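Local coordinates for mundticin KS immunity protein (Enterococcus mundtii, PDB 2ZRR) that probably protects the Enterococcus mundtii cells that make the bacteriocin mundticin KS from that bacteriocin, and folds as an antiparallel four-helix bundle, at residues A[40-45]-A[63-68]; A[55-60]-A[95-100]. All blocks are in the same frame, centred on the assembly; numbering follows the deposited sequence.

Contact 1: A[40-45]-A[63-68]; sequences IITELL and SYLKKL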
# COMPACT_ATOMS: atom_id res chain seq x y z
N ILE A 40 -6.53 4.95 1.20
CA ILE A 40 -6.54 3.50 1.15
C ILE A 40 -5.42 2.89 2.00
O ILE A 40 -5.61 1.90 2.71
CB ILE A 40 -6.41 3.00 -0.30
CG1 ILE A 40 -7.59 3.48 -1.13
CG2 ILE A 40 -6.35 1.48 -0.34
CD1 ILE A 40 -7.49 3.11 -2.59
N ILE A 41 -4.23 3.49 1.92
CA ILE A 41 -3.10 2.97 2.69
C ILE A 41 -3.35 3.15 4.18
O ILE A 41 -3.11 2.25 4.98
CB ILE A 41 -1.78 3.68 2.25
CG1 ILE A 41 -1.33 3.12 0.90
CG2 ILE A 41 -0.69 3.47 3.31
CD1 ILE A 41 -0.73 4.15 -0.04
N THR A 42 -3.85 4.32 4.56
CA THR A 42 -4.13 4.58 5.96
C THR A 42 -5.11 3.52 6.48
O THR A 42 -4.87 2.89 7.51
CB THR A 42 -4.75 5.99 6.13
OG1 THR A 42 -3.82 6.97 5.65
CG2 THR A 42 -5.06 6.27 7.59
N GLU A 43 -6.20 3.32 5.75
CA GLU A 43 -7.21 2.34 6.10
C GLU A 43 -6.60 0.95 6.23
O GLU A 43 -6.84 0.24 7.21
CB GLU A 43 -8.30 2.30 5.03
CG GLU A 43 -9.13 3.57 4.97
CD GLU A 43 -10.06 3.59 3.78
OE1 GLU A 43 -9.80 2.86 2.79
OE2 GLU A 43 -11.06 4.34 3.83
N LEU A 44 -5.82 0.57 5.23
CA LEU A 44 -5.17 -0.73 5.21
C LEU A 44 -4.26 -0.96 6.41
O LEU A 44 -4.28 -2.02 7.02
CB LEU A 44 -4.36 -0.87 3.93
CG LEU A 44 -5.00 -1.75 2.87
CD1 LEU A 44 -4.48 -1.36 1.50
CD2 LEU A 44 -4.70 -3.20 3.18
N LEU A 45 -3.44 0.04 6.73
CA LEU A 45 -2.52 -0.05 7.85
C LEU A 45 -3.28 -0.19 9.16
O LEU A 45 -2.92 -0.98 10.03
CB LEU A 45 -1.63 1.19 7.91
CG LEU A 45 -0.38 1.05 7.05
CD1 LEU A 45 0.34 2.38 6.99
CD2 LEU A 45 0.51 -0.04 7.62
N SER A 63 5.94 3.00 4.28
CA SER A 63 6.96 3.71 3.52
C SER A 63 6.37 4.50 2.35
O SER A 63 6.73 5.66 2.13
CB SER A 63 8.00 2.72 3.00
OG SER A 63 8.72 3.29 1.92
N TYR A 64 5.45 3.89 1.60
CA TYR A 64 4.87 4.59 0.47
C TYR A 64 3.89 5.68 0.85
O TYR A 64 3.69 6.63 0.09
CB TYR A 64 4.26 3.60 -0.51
CG TYR A 64 5.31 3.08 -1.43
CD1 TYR A 64 6.10 1.99 -1.08
CD2 TYR A 64 5.60 3.75 -2.63
CE1 TYR A 64 7.16 1.57 -1.88
CE2 TYR A 64 6.66 3.34 -3.44
CZ TYR A 64 7.44 2.26 -3.06
OH TYR A 64 8.49 1.86 -3.86
N LEU A 65 3.30 5.56 2.04
CA LEU A 65 2.38 6.59 2.49
C LEU A 65 3.19 7.88 2.66
O LEU A 65 2.76 8.96 2.24
CB LEU A 65 1.72 6.19 3.81
CG LEU A 65 0.88 7.28 4.49
CD1 LEU A 65 -0.26 7.72 3.59
CD2 LEU A 65 0.35 6.74 5.80
N LYS A 66 4.38 7.79 3.26
CA LYS A 66 5.18 9.00 3.42
C LYS A 66 5.72 9.49 2.08
O LYS A 66 5.80 10.70 1.84
CB LYS A 66 6.34 8.77 4.41
CG LYS A 66 7.05 7.46 4.25
CD LYS A 66 8.42 7.53 4.89
CE LYS A 66 9.52 7.22 3.87
NZ LYS A 66 9.01 7.28 2.47
N LYS A 67 6.08 8.57 1.19
CA LYS A 67 6.56 8.96 -0.14
C LYS A 67 5.48 9.74 -0.87
O LYS A 67 5.78 10.70 -1.57
CB LYS A 67 6.93 7.74 -0.97
CG LYS A 67 8.27 7.11 -0.63
CD LYS A 67 8.61 6.00 -1.61
CE LYS A 67 9.91 5.31 -1.23
NZ LYS A 67 9.68 4.16 -0.31
N LEU A 68 4.23 9.32 -0.70
CA LEU A 68 3.09 9.98 -1.34
C LEU A 68 2.92 11.42 -0.86
O LEU A 68 2.65 12.34 -1.64
CB LEU A 68 1.79 9.20 -1.06
CG LEU A 68 1.56 7.96 -1.93
CD1 LEU A 68 0.41 7.15 -1.36
CD2 LEU A 68 1.24 8.39 -3.35
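Ile41 turns its side chain toward helix 63-68 and meets it with two separate branches. With CG1 beside the backbone N (chi1 -76°), the CG2 methyl falls anti to that N and lies alongside Leu65; the two side chains run antiparallel past one another, and Ile41 CG2 stands 3.7 Å from Leu65 CB. The other branch runs the opposite way along the interface: Ile41 CD1 meets Leu68 CD1 tip to tip at 3.5 Å, tighter than a usual methyl-methyl contact. Ile41 also touches Leu108 of helix 99-109, and Leu68 touches Val78 of helix 75-90, which ties this pair into the interior of the antiparallel four-helix bundle. Here the first two helices of that bundle pack side by side, their local axes 10.1 Å apart and 155° between their directions, with the CA atoms of Ile41 and Leu65 separated by 6.6 Å. Thr42, next along, sits at the exposed margin. Its OG1 lies 4.2 Å from both Leu65 CD1 and Leu65 CD2, and the two methyls of the leucine fork thus face, at an angle, a hydroxyl that is hydrogen-bonded to the backbone O of Glu38, one turn earlier. One turn beyond Ile41, Leu45 points the same way but makes a more distant approach.

Contact 2: A[55-60]-A[95-100]; sequences ESLRKV and VSLNEN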
# COMPACT_ATOMS: atom_id res chain seq x y z
N GLU A 55 4.64 -7.51 9.20
CA GLU A 55 5.46 -6.32 9.42
C GLU A 55 6.05 -5.80 8.11
O GLU A 55 6.09 -4.59 7.87
CB GLU A 55 6.58 -6.61 10.43
CG GLU A 55 6.49 -5.79 11.73
CD GLU A 55 5.66 -4.52 11.58
OE1 GLU A 55 4.58 -4.43 12.20
OE2 GLU A 55 6.09 -3.60 10.84
N SER A 56 6.50 -6.71 7.26
CA SER A 56 7.09 -6.32 5.99
C SER A 56 6.09 -5.55 5.12
O SER A 56 6.45 -4.56 4.48
CB SER A 56 7.58 -7.55 5.23
OG SER A 56 8.02 -8.56 6.13
N LEU A 57 4.84 -6.00 5.10
CA LEU A 57 3.80 -5.35 4.31
C LEU A 57 3.47 -3.97 4.88
O LEU A 57 3.36 -3.00 4.14
CB LEU A 57 2.53 -6.21 4.28
CG LEU A 57 1.40 -5.74 3.36
CD1 LEU A 57 1.98 -5.24 2.04
CD2 LEU A 57 0.45 -6.91 3.11
N ARG A 58 3.31 -3.90 6.20
CA ARG A 58 3.00 -2.64 6.86
C ARG A 58 4.15 -1.69 6.61
O ARG A 58 3.95 -0.49 6.46
CB ARG A 58 2.83 -2.86 8.36
CG ARG A 58 1.71 -3.82 8.75
CD ARG A 58 1.55 -3.88 10.27
NE ARG A 58 1.63 -2.55 10.88
CZ ARG A 58 0.61 -1.71 10.97
NH1 ARG A 58 -0.58 -2.06 10.50
NH2 ARG A 58 0.77 -0.51 11.52
N LYS A 59 5.36 -2.24 6.55
CA LYS A 59 6.55 -1.44 6.30
C LYS A 59 6.44 -0.75 4.94
O LYS A 59 6.54 0.48 4.85
CB LYS A 59 7.80 -2.34 6.34
CG LYS A 59 9.00 -1.73 7.06
CD LYS A 59 8.87 -1.82 8.57
CE LYS A 59 10.15 -2.34 9.19
NZ LYS A 59 10.43 -3.75 8.79
N VAL A 60 6.24 -1.54 3.88
CA VAL A 60 6.09 -1.02 2.52
C VAL A 60 4.96 -0.01 2.47
O VAL A 60 5.11 1.10 1.96
CB VAL A 60 5.75 -2.14 1.53
CG1 VAL A 60 5.40 -1.55 0.17
CG2 VAL A 60 6.91 -3.12 1.43
N VAL A 95 2.13 -13.48 3.80
CA VAL A 95 1.02 -12.74 4.38
C VAL A 95 -0.29 -13.26 3.82
O VAL A 95 -0.48 -13.30 2.61
CB VAL A 95 1.12 -11.23 4.06
CG1 VAL A 95 0.30 -10.44 5.07
CG2 VAL A 95 2.57 -10.77 4.08
N SER A 96 -1.18 -13.68 4.71
CA SER A 96 -2.47 -14.20 4.29
C SER A 96 -3.52 -13.10 4.44
O SER A 96 -4.10 -12.92 5.52
CB SER A 96 -2.86 -15.42 5.11
OG SER A 96 -3.44 -16.42 4.29
N LEU A 97 -3.75 -12.37 3.36
CA LEU A 97 -4.72 -11.28 3.37
C LEU A 97 -6.13 -11.80 3.15
O LEU A 97 -6.35 -12.65 2.30
CB LEU A 97 -4.38 -10.27 2.27
CG LEU A 97 -3.07 -9.51 2.36
CD1 LEU A 97 -3.16 -8.25 1.50
CD2 LEU A 97 -2.77 -9.14 3.81
N ASN A 98 -7.08 -11.27 3.93
CA ASN A 98 -8.47 -11.67 3.78
C ASN A 98 -9.03 -10.97 2.53
O ASN A 98 -8.45 -9.99 2.06
CB ASN A 98 -9.28 -11.30 5.03
CG ASN A 98 -9.36 -9.80 5.26
OD1 ASN A 98 -9.13 -9.00 4.35
ND2 ASN A 98 -9.70 -9.41 6.48
N GLU A 99 -10.15 -11.47 2.01
CA GLU A 99 -10.76 -10.89 0.82
C GLU A 99 -10.79 -9.36 0.83
O GLU A 99 -10.36 -8.72 -0.12
CB GLU A 99 -12.19 -11.41 0.65
CG GLU A 99 -12.86 -11.01 -0.66
CD GLU A 99 -14.11 -11.83 -0.96
OE1 GLU A 99 -14.35 -12.84 -0.26
OE2 GLU A 99 -14.85 -11.47 -1.90
N ASN A 100 -11.30 -8.79 1.92
CA ASN A 100 -11.40 -7.34 2.07
C ASN A 100 -10.09 -6.58 1.95
O ASN A 100 -10.06 -5.46 1.45
CB ASN A 100 -12.06 -7.02 3.41
CG ASN A 100 -13.55 -7.27 3.40
OD1 ASN A 100 -14.27 -6.88 4.33
ND2 ASN A 100 -14.03 -7.93 2.35
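Leu57 presents a single methyl, CD2, to both Val95 and Leu97, and this one atom carries the contact between the first turns of helix 55-70 and the extended segment leading into helix 99-109. In the antiparallel four-helix bundle this is the connection between the third and fourth helices, lying against one end of the second. The better packed part is apolar. Leu57 CD2 comes within 4.0 Å of Val95 CG1, the two side chains crossing at a slant, and it approaches Leu97 CD2 tip to tip, also at 4.0 Å. A chi1 of -173° sets Leu57 CG anti to its own backbone N and carries the branched end out from the helix toward the connection. From the connection, in return, Leu97 turns its isobutyl group toward Leu57. Ile90 of helix 75-90 touches both Leu57 and Leu97, and Leu48 of helix 33-48 also packs on Leu97, so the leucine pair joins a larger apolar cluster at this end of the bundle.

The solvent side is looser. Val95 is only partly buried and poorly ordered; the next residue, Ser96, is exposed, and the turn around it has a weak bond from Leu97 N to Val95 O at 3.5 Å. Only 110 Å² is buried between the two segments. Beyond Leu97 the chain enters the last helix: Asn98 occupies the N-cap position, and its side-chain OD1 accepts a hydrogen bond from the backbone N of Gln101.

In the fold
Helix 55-70 is common to both contacts: its later part packs on helix 33-48 in contact 1, whereas its first turns meet the segment before helix 99-109 in contact 2. Their centres lie about 12 Å apart, contact 1 about 6 Å from the centre of the chain and contact 2 about 9 Å. A polar link joins them directly, because Arg58 NH1 probably donates a hydrogen bond to Leu45 O over 2.6 Å. The segments of the two contacts alternate along the sequence, and both contacts lie within the Enterocin A immunity family region. Leu48 of helix 33-48, the helix of contact 1, packs on both Arg58 and Leu97 of contact 2.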